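Local coordinates for RNA polymerase II-associated protein 3 (Homo sapiens, PDB 6FM8) that probably serves as a flexible scaffold linking the chaperone HSP90 to the R2TP co-chaperone complex, at residues H24-E29 with L34-I39. Numbering follows the deposited sequence.
Sequences HDFYIE and LLIFEI
The closed end of an antiparallel helical hairpin is packed by Ile-36, which reaches from the start of helix 34-48 toward Phe-26 and Tyr-27 in the last turns of helix 13-29. Near the short connecting loop the axes of segments 24-29 and 34-39 approach to 9.5 Å, with 156° between their N-to-C directions. Tyr-27 and Ile-36 are level with each other along the hairpin, their CA atoms 5.8 Å apart, the nearest such pair between the two segments. The two branches of Ile-36 divide the work. With CG2 anti to the backbone N and CG1 beside it (chi1 -51°), the Ile-36 and Tyr-27 side chains run past each other in opposite directions, placing Ile-36 CG2 3.6 Å from Tyr-27 CB, whereas the Ile-36 and Phe-26 side chains cross at about a right angle. There Ile-36 CG1 lies in the plane of the phenylalanine ring, at its edge, and Ile-36 CD1 comes within 3.6 Å of Phe-26 CE2. Ile-36 is the buried residue of the four that touch; no hydrogen bond spans the segments, and most of the meeting atoms are carbon, the Tyr-27 hydroxyl and the Phe-37 backbone N being polar atoms among them.

Tyr-27 lies alongside Phe-37, both side chains heading the same way. Its CG is anti to the backbone N (chi1 -177°), which carries the ring across the beginning of the second helix, with Ile-36 CB near the ring plane at the edge. Tyr-27 also touches Lys-32 and Pro-33 of the connecting loop. Farther along the phenol, CE1 of Tyr-27 sits 3.6 Å from CB of Phe-37, and Tyr-27 OH ends 3.5 Å from Phe-37 CD1.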
ATOM      1  N   HIS A  24      -3.183   1.360  -7.309  1.00 21.04           N
ATOM      2  CA  HIS A  24      -3.754   2.654  -7.678  1.00 22.85           C
ATOM      3  C   HIS A  24      -4.312   2.594  -9.110  1.00 24.70           C
ATOM      4  O   HIS A  24      -5.407   3.092  -9.352  1.00 24.06           O
ATOM      5  CB  HIS A  24      -2.730   3.786  -7.497  1.00 25.09           C
ATOM      6  CG  HIS A  24      -3.274   5.120  -7.891  1.00 30.08           C
ATOM      7  ND1 HIS A  24      -4.284   5.729  -7.167  1.00 32.90           N
ATOM      8  CD2 HIS A  24      -2.968   5.895  -8.952  1.00 32.97           C
ATOM      9  CE1 HIS A  24      -4.550   6.858  -7.805  1.00 32.48           C
ATOM     10  NE2 HIS A  24      -3.772   7.011  -8.870  1.00 32.98           N
ATOM     11  N   ASP A  25      -3.597   1.932 -10.037  1.00 21.61           N
ATOM     12  CA  ASP A  25      -4.064   1.729 -11.413  1.00 20.84           C
ATOM     13  C   ASP A  25      -5.368   0.943 -11.425  1.00 23.93           C
ATOM     14  O   ASP A  25      -6.309   1.326 -12.129  1.00 24.02           O
ATOM     15  CB  ASP A  25      -3.010   0.980 -12.243  1.00 22.89           C
ATOM     16  CG  ASP A  25      -1.880   1.838 -12.753  1.00 29.08           C
ATOM     17  OD1 ASP A  25      -1.881   3.057 -12.472  1.00 28.66           O
ATOM     18  OD2 ASP A  25      -0.960   1.279 -13.385  1.00 36.12           O
ATOM     19  N   PHE A  26      -5.431  -0.140 -10.616  1.00 18.38           N
ATOM     20  CA  PHE A  26      -6.623  -0.991 -10.491  1.00 17.32           C
ATOM     21  C   PHE A  26      -7.780  -0.170  -9.868  1.00 21.80           C
ATOM     22  O   PHE A  26      -8.929  -0.281 -10.323  1.00 23.27           O
ATOM     23  CB  PHE A  26      -6.294  -2.228  -9.632  1.00 18.72           C
ATOM     24  CG  PHE A  26      -7.405  -3.245  -9.522  1.00 20.52           C
ATOM     25  CD1 PHE A  26      -7.526  -4.270 -10.457  1.00 24.15           C
ATOM     26  CD2 PHE A  26      -8.294  -3.214  -8.458  1.00 22.88           C
ATOM     27  CE1 PHE A  26      -8.528  -5.233 -10.334  1.00 25.33           C
ATOM     28  CE2 PHE A  26      -9.314  -4.168  -8.349  1.00 25.34           C
ATOM     29  CZ  PHE A  26      -9.420  -5.174  -9.283  1.00 24.32           C
ATOM     30  N   TYR A  27      -7.456   0.685  -8.875  1.00 18.01           N
ATOM     31  CA  TYR A  27      -8.420   1.570  -8.195  1.00 17.29           C
ATOM     32  C   TYR A  27      -9.129   2.457  -9.216  1.00 23.33           C
ATOM     33  O   TYR A  27     -10.353   2.442  -9.274  1.00 24.08           O
ATOM     34  CB  TYR A  27      -7.721   2.421  -7.133  1.00 18.81           C
ATOM     35  CG  TYR A  27      -8.619   3.330  -6.319  1.00 19.71           C
ATOM     36  CD1 TYR A  27      -9.569   2.807  -5.445  1.00 21.53           C
ATOM     37  CD2 TYR A  27      -8.468   4.712  -6.368  1.00 20.69           C
ATOM     38  CE1 TYR A  27     -10.376   3.641  -4.668  1.00 20.30           C
ATOM     39  CE2 TYR A  27      -9.259   5.558  -5.584  1.00 21.70           C
ATOM     40  CZ  TYR A  27     -10.205   5.017  -4.729  1.00 25.96           C
ATOM     41  OH  TYR A  27     -11.005   5.851  -3.977  1.00 21.75           O
ATOM     42  N   ILE A  28      -8.361   3.134 -10.085  1.00 20.95           N
ATOM     43  CA  ILE A  28      -8.911   3.994 -11.140  1.00 22.97           C
ATOM     44  C   ILE A  28      -9.712   3.147 -12.151  1.00 28.74           C
ATOM     45  O   ILE A  28     -10.847   3.502 -12.481  1.00 28.59           O
ATOM     46  CB  ILE A  28      -7.750   4.789 -11.823  1.00 26.21           C
ATOM     47  CG1 ILE A  28      -6.966   5.690 -10.800  1.00 27.10           C
ATOM     48  CG2 ILE A  28      -8.229   5.591 -13.067  1.00 27.75           C
ATOM     49  CD1 ILE A  28      -7.764   6.696  -9.967  1.00 36.15           C
ATOM     50  N   GLU A  29      -9.125   2.031 -12.628  1.00 27.55           N
ATOM     51  CA  GLU A  29      -9.718   1.149 -13.640  1.00 27.65           C
ATOM     52  C   GLU A  29     -11.080   0.571 -13.216  1.00 31.09           C
ATOM     53  O   GLU A  29     -11.977   0.431 -14.052  1.00 30.06           O
ATOM     54  CB  GLU A  29      -8.756  -0.000 -13.967  1.00 29.51           C
ATOM     55  CG  GLU A  29      -9.058  -0.715 -15.275  1.00 42.38           C
ATOM     56  N   LEU A  34     -14.335   0.763  -2.732  1.00 20.29           N
ATOM     57  CA  LEU A  34     -13.922   1.003  -1.336  1.00 19.15           C
ATOM     58  C   LEU A  34     -12.887  -0.019  -0.868  1.00 20.13           C
ATOM     59  O   LEU A  34     -11.989   0.343  -0.112  1.00 19.16           O
ATOM     60  CB  LEU A  34     -15.139   0.997  -0.386  1.00 18.99           C
ATOM     61  CG  LEU A  34     -14.888   1.180   1.103  1.00 22.48           C
ATOM     62  CD1 LEU A  34     -14.336   2.584   1.437  1.00 21.75           C
ATOM     63  CD2 LEU A  34     -16.160   0.920   1.894  1.00 22.68           C
ATOM     64  N   LEU A  35     -13.002  -1.282  -1.313  1.00 17.64           N
ATOM     65  CA  LEU A  35     -12.040  -2.321  -0.935  1.00 18.40           C
ATOM     66  C   LEU A  35     -10.604  -1.888  -1.284  1.00 20.64           C
ATOM     67  O   LEU A  35      -9.707  -2.020  -0.454  1.00 18.92           O
ATOM     68  CB  LEU A  35     -12.378  -3.659  -1.642  1.00 18.79           C
ATOM     69  CG  LEU A  35     -11.373  -4.810  -1.443  1.00 25.51           C
ATOM     70  CD1 LEU A  35     -11.323  -5.252   0.003  1.00 26.79           C
ATOM     71  CD2 LEU A  35     -11.680  -5.989  -2.370  1.00 27.80           C
ATOM     72  N   ILE A  36     -10.408  -1.353  -2.494  1.00 17.22           N
ATOM     73  CA  ILE A  36      -9.052  -0.968  -2.963  1.00 17.08           C
ATOM     74  C   ILE A  36      -8.594   0.292  -2.244  1.00 18.94           C
ATOM     75  O   ILE A  36      -7.432   0.384  -1.856  1.00 18.16           O
ATOM     76  CB  ILE A  36      -9.012  -0.858  -4.507  1.00 19.89           C
ATOM     77  CG1 ILE A  36      -9.595  -2.160  -5.141  1.00 19.75           C
ATOM     78  CG2 ILE A  36      -7.574  -0.550  -5.030  1.00 20.64           C
ATOM     79  CD1 ILE A  36      -8.812  -3.501  -4.802  1.00 23.08           C
ATOM     80  N   PHE A  37      -9.507   1.250  -2.029  1.00 16.47           N
ATOM     81  CA  PHE A  37      -9.208   2.459  -1.263  1.00 15.97           C
ATOM     82  C   PHE A  37      -8.627   2.089   0.118  1.00 19.48           C
ATOM     83  O   PHE A  37      -7.631   2.659   0.565  1.00 18.64           O
ATOM     84  CB  PHE A  37     -10.523   3.257  -1.079  1.00 17.93           C
ATOM     85  CG  PHE A  37     -10.324   4.468  -0.203  1.00 20.13           C
ATOM     86  CD1 PHE A  37      -9.835   5.653  -0.735  1.00 23.85           C
ATOM     87  CD2 PHE A  37     -10.630   4.425   1.155  1.00 22.66           C
ATOM     88  CE1 PHE A  37      -9.638   6.773   0.079  1.00 26.00           C
ATOM     89  CE2 PHE A  37     -10.416   5.541   1.972  1.00 25.51           C
ATOM     90  CZ  PHE A  37      -9.934   6.711   1.421  1.00 24.54           C
ATOM     91  N   GLU A  38      -9.286   1.141   0.796  1.00 16.47           N
ATOM     92  CA  GLU A  38      -8.870   0.703   2.123  0.64 16.69           C
ATOM     93  C   GLU A  38      -7.454   0.100   2.106  1.00 20.13           C
ATOM     94  O   GLU A  38      -6.655   0.397   3.004  1.00 18.51           O
ATOM     95  CB  GLU A  38      -9.889  -0.296   2.679  0.64 18.33           C
ATOM     96  CG  GLU A  38     -11.186   0.371   3.111  0.64 22.68           C
ATOM     97  N   ILE A  39      -7.131  -0.715   1.096  1.00 17.49           N
ATOM     98  CA  ILE A  39      -5.792  -1.320   1.010  1.00 17.00           C
ATOM     99  C   ILE A  39      -4.743  -0.198   0.829  1.00 18.91           C
ATOM    100  O   ILE A  39      -3.722  -0.180   1.532  1.00 17.70           O
ATOM    101  CB  ILE A  39      -5.707  -2.394  -0.106  1.00 19.34           C
ATOM    102  CG1 ILE A  39      -6.685  -3.583   0.166  1.00 20.17           C
ATOM    103  CG2 ILE A  39      -4.266  -2.917  -0.225  1.00 19.81           C
ATOM    104  CD1 ILE A  39      -6.916  -4.501  -1.097  1.00 21.64           C
TER